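Local coordinates for protein lymphotactin (PDB 2NYZ) that is a chemokine of the gamma (C) family that probably attracts lymphocytes but not monocytes or neutrophils, at residues D[21-27]-D[59-64]; D[35-39]-D[51-56]. One frame throughout, in Å; residues are numbered along the deposited sequence.

From the N terminus the chain first lays down 21-27, whose strand begins the three-stranded antiparallel sheet. It then turns into 35-39 on the neighbouring, central strand, passes through strand 46-49 and reaches 51-56, where interaction 2 closes a loop of 11 intervening residues. Helix 54-64 carries the chain on to 59-64, and interaction 1 closes the larger loop of 31 residues that contains the smaller one; the two nest and do not cross. Together they join the start and the end of helix 54-64 to two adjacent strands. Their centres are about 11 Å apart and they meet at F39, which packs on I24, Y27 and V59.

Interaction 1. Residues D[21-27]-D[59-64]; sequences VSRIKTY and VVRSMD
The 59-64 part of helix 54-64 passes across strand 24-27 almost perpendicularly, at 96° between the two short axes and 9.7 Å at closest approach, while V21 in the turn ahead of the strand comes alongside V59. This is the C-terminal helix of the chemokine fold lying over the first strand of its sheet. K25 and T26 both face I40 in a classic beta bulge, and their side chains point away from the helix, whereas I24 and Y27 point toward it. M63 fills the middle of the contact: its SD lies 3.6 Å from I24 CG2, and the bend at chi3 (83°) turns CE toward the carbonyl oxygen of K25. The same sulfur makes an oblique Met-aromatic contact with Y27, 5.1 Å from SD to the ring centroid. One turn earlier on the helix, V59 CG1 packs on I24 CG1 at 4.1 Å, and V21 CG2 reaches S62 OG and M63 CG. V60 CG2 lies over one face of the Y27 ring, and CG1 meets its hydroxyl end. At the far end, Y27 OH donates to the syn lone pair of D64 OD1 at 2.8 Å, with the carboxylate plane turned 48° from the ring.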
# COMPACT_ATOMS: atom_id res chain seq x y z
N VAL D 21 22.57 -30.99 -6.95
CA VAL D 21 22.55 -32.44 -7.11
C VAL D 21 23.16 -33.02 -5.84
O VAL D 21 22.81 -34.13 -5.41
CB VAL D 21 23.38 -32.87 -8.36
CG1 VAL D 21 24.78 -32.29 -8.28
CG2 VAL D 21 23.42 -34.38 -8.48
N SER D 22 24.05 -32.24 -5.23
CA SER D 22 24.72 -32.63 -4.00
C SER D 22 23.78 -32.60 -2.80
O SER D 22 24.23 -32.58 -1.65
CB SER D 22 25.88 -31.68 -3.74
OG SER D 22 25.42 -30.36 -3.59
N ARG D 23 22.48 -32.60 -3.05
CA ARG D 23 21.50 -32.57 -1.97
C ARG D 23 20.38 -33.55 -2.26
O ARG D 23 19.59 -33.88 -1.37
CB ARG D 23 20.91 -31.17 -1.80
CG ARG D 23 21.81 -30.18 -1.09
CD ARG D 23 22.03 -30.59 0.35
NE ARG D 23 22.84 -29.62 1.09
CZ ARG D 23 24.15 -29.49 0.96
NH1 ARG D 23 24.83 -30.27 0.12
NH2 ARG D 23 24.79 -28.56 1.66
N ILE D 24 20.30 -34.01 -3.50
CA ILE D 24 19.26 -34.95 -3.89
C ILE D 24 19.66 -36.37 -3.53
O ILE D 24 20.84 -36.69 -3.43
CB ILE D 24 19.00 -34.90 -5.40
CG1 ILE D 24 19.13 -33.47 -5.93
CG2 ILE D 24 17.62 -35.45 -5.68
CD1 ILE D 24 18.10 -32.53 -5.44
N LYS D 25 18.66 -37.22 -3.33
CA LYS D 25 18.90 -38.62 -2.99
C LYS D 25 18.31 -39.46 -4.11
O LYS D 25 18.98 -40.34 -4.65
CB LYS D 25 18.24 -38.95 -1.65
CG LYS D 25 18.35 -40.41 -1.21
CD LYS D 25 18.21 -40.56 0.32
CE LYS D 25 16.89 -40.02 0.84
NZ LYS D 25 16.89 -39.90 2.33
N THR D 26 17.07 -39.18 -4.46
CA THR D 26 16.39 -39.92 -5.51
C THR D 26 15.45 -38.98 -6.24
O THR D 26 15.51 -37.77 -6.04
CB THR D 26 15.56 -41.08 -4.93
OG1 THR D 26 14.68 -40.60 -3.91
CG2 THR D 26 16.47 -42.15 -4.35
N TYR D 27 14.60 -39.54 -7.08
CA TYR D 27 13.64 -38.73 -7.81
C TYR D 27 12.65 -39.62 -8.56
O TYR D 27 12.87 -40.82 -8.71
CB TYR D 27 14.37 -37.78 -8.78
CG TYR D 27 14.79 -38.38 -10.11
CD1 TYR D 27 13.92 -38.38 -11.21
CD2 TYR D 27 16.05 -38.94 -10.28
CE1 TYR D 27 14.29 -38.91 -12.43
CE2 TYR D 27 16.44 -39.48 -11.51
CZ TYR D 27 15.56 -39.47 -12.58
OH TYR D 27 15.93 -40.00 -13.80
N VAL D 59 20.35 -32.43 -13.60
CA VAL D 59 20.39 -33.23 -12.37
C VAL D 59 19.86 -34.64 -12.61
O VAL D 59 20.45 -35.62 -12.16
CB VAL D 59 19.56 -32.57 -11.26
CG1 VAL D 59 19.54 -33.44 -10.02
CG2 VAL D 59 20.12 -31.20 -10.95
N VAL D 60 18.74 -34.72 -13.31
CA VAL D 60 18.13 -36.01 -13.62
C VAL D 60 19.15 -36.87 -14.34
O VAL D 60 19.24 -38.08 -14.10
CB VAL D 60 16.89 -35.81 -14.52
CG1 VAL D 60 16.35 -37.15 -14.97
CG2 VAL D 60 15.82 -35.06 -13.75
N ARG D 61 19.93 -36.25 -15.22
CA ARG D 61 20.96 -36.95 -15.98
C ARG D 61 22.13 -37.31 -15.06
O ARG D 61 22.57 -38.45 -15.02
CB ARG D 61 21.45 -36.07 -17.13
CG ARG D 61 22.40 -36.76 -18.08
CD ARG D 61 22.89 -35.82 -19.18
NE ARG D 61 21.79 -35.22 -19.92
CZ ARG D 61 21.37 -33.97 -19.75
NH1 ARG D 61 21.96 -33.19 -18.85
NH2 ARG D 61 20.37 -33.49 -20.48
N SER D 62 22.61 -36.31 -14.33
CA SER D 62 23.73 -36.49 -13.41
C SER D 62 23.46 -37.60 -12.40
O SER D 62 24.37 -38.28 -11.95
CB SER D 62 24.01 -35.18 -12.66
OG SER D 62 25.10 -35.32 -11.76
N MET D 63 22.19 -37.78 -12.06
CA MET D 63 21.81 -38.81 -11.11
C MET D 63 21.74 -40.16 -11.79
O MET D 63 22.18 -41.17 -11.23
CB MET D 63 20.47 -38.48 -10.46
CG MET D 63 20.54 -37.30 -9.52
SD MET D 63 19.05 -37.14 -8.56
CE MET D 63 19.39 -38.31 -7.24
N ASP D 64 21.19 -40.20 -13.00
CA ASP D 64 21.11 -41.45 -13.74
C ASP D 64 22.52 -41.94 -14.03
O ASP D 64 22.81 -43.14 -13.97
CB ASP D 64 20.36 -41.26 -15.06
CG ASP D 64 18.91 -40.92 -14.87
OD1 ASP D 64 18.31 -41.38 -13.87
OD2 ASP D 64 18.35 -40.19 -15.72

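Interaction 2. Residues D[35-39]-D[51-56]; sequences RAVIF and PQATWV
This is an apolar contact between the central strand of the chemokine sheet and the turn that leads into the C-terminal helix, with P51 and V56 meeting V37 and F39. No hydrogen bond crosses it, and the two segments together bury 338 Å², so side-chain packing carries the join. The backbones come nearest at V37 and P51, whose CA atoms are 5.5 Å apart. P51 sets its ring against the chain here: P51 CG packs against A36 CA and V37 N, while P51 CB meets V37 CG2 at 3.6 Å, the two side chains running past one another in opposite senses. V37 also meets V56 tip to tip, V37 CG2 to V56 CG1 at 3.7 Å. With V56 CG1 anti to its backbone nitrogen (chi1 175°), that methyl meets both V37 CG2 and F39 CZ. W55, the residue before V56, brings its six-membered ring to F39, and W55 CZ3 lies 3.8 Å from F39 CE2. The ring planes differ by 35° and the centroids are 5.9 Å apart, an oblique pair. At the exposed margin R35 bends at chi3 and brings its NH2 end to P51 CB, while NH1 is engaged in a salt bridge with E31. A53 occupies the N-cap position of helix 54-64, and the first turn of that helix lies against strand 37-41 through V56 on V37 and F39 and W55 on F39; W55 and V56 also touch A49 of strand 46-49, and V37 and F39 reach Y27 of strand 24-28.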
# COMPACT_ATOMS: atom_id res chain seq x y z
N ARG D 35 2.63 -32.29 -14.74
CA ARG D 35 3.70 -33.27 -14.66
C ARG D 35 4.91 -32.60 -14.04
O ARG D 35 5.15 -31.41 -14.27
CB ARG D 35 4.06 -33.81 -16.04
CG ARG D 35 4.95 -35.04 -16.00
CD ARG D 35 5.44 -35.45 -17.37
NE ARG D 35 6.45 -34.53 -17.89
CZ ARG D 35 7.63 -34.91 -18.37
NH1 ARG D 35 7.95 -36.20 -18.39
NH2 ARG D 35 8.49 -34.00 -18.81
N ALA D 36 5.67 -33.35 -13.25
CA ALA D 36 6.84 -32.78 -12.61
C ALA D 36 7.80 -33.80 -12.07
O ALA D 36 7.47 -34.97 -11.89
CB ALA D 36 6.42 -31.85 -11.49
N VAL D 37 9.02 -33.33 -11.83
CA VAL D 37 10.08 -34.14 -11.28
C VAL D 37 10.06 -33.87 -9.79
O VAL D 37 10.18 -32.72 -9.35
CB VAL D 37 11.45 -33.70 -11.82
CG1 VAL D 37 12.55 -34.47 -11.12
CG2 VAL D 37 11.50 -33.91 -13.32
N ILE D 38 9.90 -34.92 -8.99
CA ILE D 38 9.89 -34.74 -7.55
C ILE D 38 11.21 -35.19 -6.96
O ILE D 38 11.46 -36.39 -6.83
CB ILE D 38 8.76 -35.54 -6.88
CG1 ILE D 38 7.42 -35.24 -7.55
CG2 ILE D 38 8.67 -35.16 -5.41
CD1 ILE D 38 6.27 -36.12 -7.06
N PHE D 39 12.06 -34.24 -6.61
CA PHE D 39 13.34 -34.59 -6.01
C PHE D 39 13.13 -34.89 -4.53
O PHE D 39 12.26 -34.31 -3.88
CB PHE D 39 14.33 -33.43 -6.15
CG PHE D 39 14.74 -33.15 -7.57
CD1 PHE D 39 15.46 -34.09 -8.29
CD2 PHE D 39 14.43 -31.94 -8.16
CE1 PHE D 39 15.87 -33.83 -9.60
CE2 PHE D 39 14.83 -31.66 -9.46
CZ PHE D 39 15.55 -32.61 -10.18
N PRO D 51 10.20 -30.48 -15.27
CA PRO D 51 10.97 -31.50 -15.98
C PRO D 51 11.58 -30.93 -17.25
O PRO D 51 12.42 -31.55 -17.90
CB PRO D 51 9.93 -32.58 -16.28
CG PRO D 51 8.84 -32.33 -15.27
CD PRO D 51 8.77 -30.83 -15.23
N GLN D 52 11.13 -29.73 -17.61
CA GLN D 52 11.59 -29.01 -18.79
C GLN D 52 12.73 -28.06 -18.46
O GLN D 52 13.43 -27.58 -19.35
CB GLN D 52 10.45 -28.21 -19.40
CG GLN D 52 9.31 -29.04 -19.95
CD GLN D 52 9.73 -29.86 -21.15
OE1 GLN D 52 10.56 -30.77 -21.04
NE2 GLN D 52 9.16 -29.55 -22.31
N ALA D 53 12.91 -27.76 -17.18
CA ALA D 53 13.97 -26.86 -16.74
C ALA D 53 15.34 -27.47 -17.00
O ALA D 53 15.59 -28.63 -16.68
CB ALA D 53 13.81 -26.55 -15.26
N THR D 54 16.24 -26.68 -17.59
CA THR D 54 17.57 -27.17 -17.90
C THR D 54 18.27 -27.72 -16.67
O THR D 54 18.76 -28.85 -16.70
CB THR D 54 18.45 -26.08 -18.52
OG1 THR D 54 17.92 -25.70 -19.80
CG2 THR D 54 19.86 -26.59 -18.71
N TRP D 55 18.31 -26.95 -15.59
CA TRP D 55 18.99 -27.41 -14.38
C TRP D 55 18.42 -28.73 -13.86
O TRP D 55 19.16 -29.56 -13.32
CB TRP D 55 18.96 -26.35 -13.26
CG TRP D 55 17.61 -26.09 -12.64
CD1 TRP D 55 16.67 -25.17 -13.03
CD2 TRP D 55 17.03 -26.79 -11.53
NE1 TRP D 55 15.56 -25.26 -12.23
CE2 TRP D 55 15.75 -26.24 -11.30
CE3 TRP D 55 17.48 -27.83 -10.69
CZ2 TRP D 55 14.91 -26.70 -10.28
CZ3 TRP D 55 16.64 -28.28 -9.68
CH2 TRP D 55 15.38 -27.72 -9.48
N VAL D 56 17.11 -28.93 -14.01
CA VAL D 56 16.48 -30.17 -13.56
C VAL D 56 16.99 -31.31 -14.42
O VAL D 56 17.49 -32.32 -13.92
CB VAL D 56 14.94 -30.10 -13.67
CG1 VAL D 56 14.33 -31.45 -13.30
CG2 VAL D 56 14.40 -29.02 -12.77